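Local coordinates for divalent-cation tolerance protein CutA (Pyrococcus horikoshii, PDB 1UKU) that contributes to resistance toward heavy metals, binding copper between trimers, which probably drives their further oligomerization, at residues 13-18 with 30-35. Numbering follows the deposited sequence.
Sequences SAEKVV and ANLREH
Arg33 NH1 donates a nearly straight 2.8 Å hydrogen bond to His35 ND1, lying in the planes of both the guanidinium and the imidazole. Glu50 binds His35 NE2, so the ring is gripped at both nitrogens. Arginine suits this place because its long chain can span two residues along the strand. Leu32 and Ala30 instead turn toward helix 11-23, where contact is purely apolar. The Leu32 fork divides its work: CD2 meets Ala14 CB at 3.9 Å and brushes the aliphatic CG of Glu15, while CD1 lies 4.1 Å from Val18 CG2. With only a methyl at Ala14, the leucine branch can lie against the helix face. One turn on, Val18 sets CG1 anti to its backbone N (chi1 160°), and this methyl presses on Ala30 CB at 3.4 Å, closer than ordinary methyl contact; alanine, with only CB, keeps bulk down there. The Glu15 carboxylate reaches Lys19 only as a weak, distant ion pair. Residues 30-32 also pair with a strand of a second subunit, continuing the sheet across the subunit interface within the trimer. Helix and strand segments run nearly antiparallel (171°), their axes 10.2 Å apart, as expected for the first split beta-alpha-beta unit of CutA's ferredoxin-like fold.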
loop_
_atom_site.group_PDB
_atom_site.type_symbol
_atom_site.label_atom_id
_atom_site.label_comp_id
_atom_site.label_asym_id
_atom_site.label_seq_id
_atom_site.Cartn_x
_atom_site.Cartn_y
_atom_site.Cartn_z
ATOM N N SER A 13 10.689 8.869 15.258
ATOM C CA SER A 13 10.861 7.439 15.431
ATOM C C SER A 13 10.921 6.730 14.081
ATOM O O SER A 13 11.754 5.867 13.887
ATOM C CB SER A 13 9.775 6.809 16.298
ATOM O OG SER A 13 8.477 7.075 15.833
ATOM N N ALA A 14 10.049 7.072 13.146
ATOM C CA ALA A 14 10.035 6.407 11.870
ATOM C C ALA A 14 11.403 6.578 11.190
ATOM O O ALA A 14 11.962 5.618 10.667
ATOM C CB ALA A 14 8.939 6.985 11.021
ATOM N N GLU A 15 11.911 7.804 11.156
ATOM C CA GLU A 15 13.174 8.064 10.463
ATOM C C GLU A 15 14.343 7.412 11.190
ATOM O O GLU A 15 15.225 6.853 10.541
ATOM C CB GLU A 15 13.416 9.579 10.340
ATOM C CG GLU A 15 12.549 10.233 9.281
ATOM C CD GLU A 15 12.973 11.641 8.951
ATOM O OE1 GLU A 15 12.100 12.402 8.470
ATOM O OE2 GLU A 15 14.167 11.946 9.096
ATOM N N LYS A 16 14.357 7.444 12.528
ATOM C CA LYS A 16 15.445 6.838 13.289
ATOM C C LYS A 16 15.519 5.347 12.996
ATOM O O LYS A 16 16.576 4.798 12.704
ATOM C CB LYS A 16 15.232 7.031 14.782
ATOM C CG LYS A 16 16.348 6.440 15.642
ATOM C CD LYS A 16 16.127 6.839 17.095
ATOM C CE LYS A 16 16.796 5.899 18.066
ATOM N NZ LYS A 16 16.433 6.259 19.466
ATOM N N VAL A 17 14.362 4.689 13.047
ATOM C CA VAL A 17 14.300 3.245 12.851
ATOM C C VAL A 17 14.685 2.905 11.423
ATOM O O VAL A 17 15.507 2.049 11.197
ATOM C CB VAL A 17 12.935 2.679 13.263
ATOM C CG1 VAL A 17 12.817 1.192 12.892
ATOM C CG2 VAL A 17 12.735 2.865 14.776
ATOM N N VAL A 18 14.140 3.622 10.449
ATOM C CA VAL A 18 14.443 3.331 9.043
ATOM C C VAL A 18 15.905 3.564 8.704
ATOM O O VAL A 18 16.527 2.749 7.991
ATOM C CB VAL A 18 13.525 4.134 8.112
ATOM C CG1 VAL A 18 14.070 4.279 6.698
ATOM C CG2 VAL A 18 12.135 3.508 8.131
ATOM N N ALA A 30 12.949 2.748 2.028
ATOM C CA ALA A 30 11.728 2.995 2.773
ATOM C C ALA A 30 10.963 4.163 2.140
ATOM O O ALA A 30 11.573 5.095 1.635
ATOM C CB ALA A 30 12.039 3.271 4.181
ATOM N N ASN A 31 9.636 4.065 2.122
ATOM C CA ASN A 31 8.760 5.155 1.726
ATOM C C ASN A 31 7.869 5.466 2.951
ATOM O O ASN A 31 7.164 4.587 3.439
ATOM C CB ASN A 31 7.863 4.752 0.561
ATOM C CG ASN A 31 8.580 4.509 -0.754
ATOM O OD1 ASN A 31 7.915 4.044 -1.684
ATOM N ND2 ASN A 31 9.865 4.858 -0.886
ATOM N N LEU A 32 7.925 6.696 3.438
ATOM C CA LEU A 32 7.219 7.113 4.655
ATOM C C LEU A 32 6.169 8.130 4.308
ATOM O O LEU A 32 6.441 9.080 3.599
ATOM C CB LEU A 32 8.171 7.736 5.664
ATOM C CG LEU A 32 9.059 6.760 6.466
ATOM C CD1 LEU A 32 9.799 5.715 5.646
ATOM C CD2 LEU A 32 10.012 7.556 7.352
ATOM N N ARG A 33 4.975 7.973 4.850
ATOM C CA ARG A 33 3.907 8.962 4.661
ATOM C C ARG A 33 2.924 8.898 5.828
ATOM O O ARG A 33 2.685 7.851 6.397
ATOM C CB ARG A 33 3.181 8.825 3.316
ATOM C CG ARG A 33 2.066 7.805 3.263
ATOM C CD ARG A 33 2.527 6.432 3.318
ATOM N NE ARG A 33 1.428 5.435 3.355
ATOM C CZ ARG A 33 0.723 5.079 4.422
ATOM N NH1 ARG A 33 0.895 5.659 5.580
ATOM N NH2 ARG A 33 -0.169 4.098 4.328
ATOM N N GLU A 34 2.391 10.051 6.188
ATOM C CA GLU A 34 1.396 10.152 7.248
ATOM C C GLU A 34 0.092 9.415 6.939
ATOM O O GLU A 34 -0.339 9.316 5.790
ATOM C CB GLU A 34 1.124 11.643 7.533
ATOM C CG GLU A 34 2.299 12.350 8.188
ATOM C CD GLU A 34 2.129 13.867 8.247
ATOM O OE1 GLU A 34 3.150 14.576 8.467
ATOM O OE2 GLU A 34 0.987 14.368 8.082
ATOM N N HIS A 35 -0.550 8.953 8.010
ATOM C CA HIS A 35 -1.941 8.518 7.916
ATOM C C HIS A 35 -2.601 8.706 9.263
ATOM O O HIS A 35 -1.932 8.997 10.258
ATOM C CB HIS A 35 -2.071 7.067 7.431
ATOM C CG HIS A 35 -1.501 6.058 8.376
ATOM N ND1 HIS A 35 -0.447 5.234 8.050
ATOM C CD2 HIS A 35 -1.871 5.717 9.635
ATOM C CE1 HIS A 35 -0.151 4.480 9.099
ATOM N NE2 HIS A 35 -1.019 4.729 10.063
#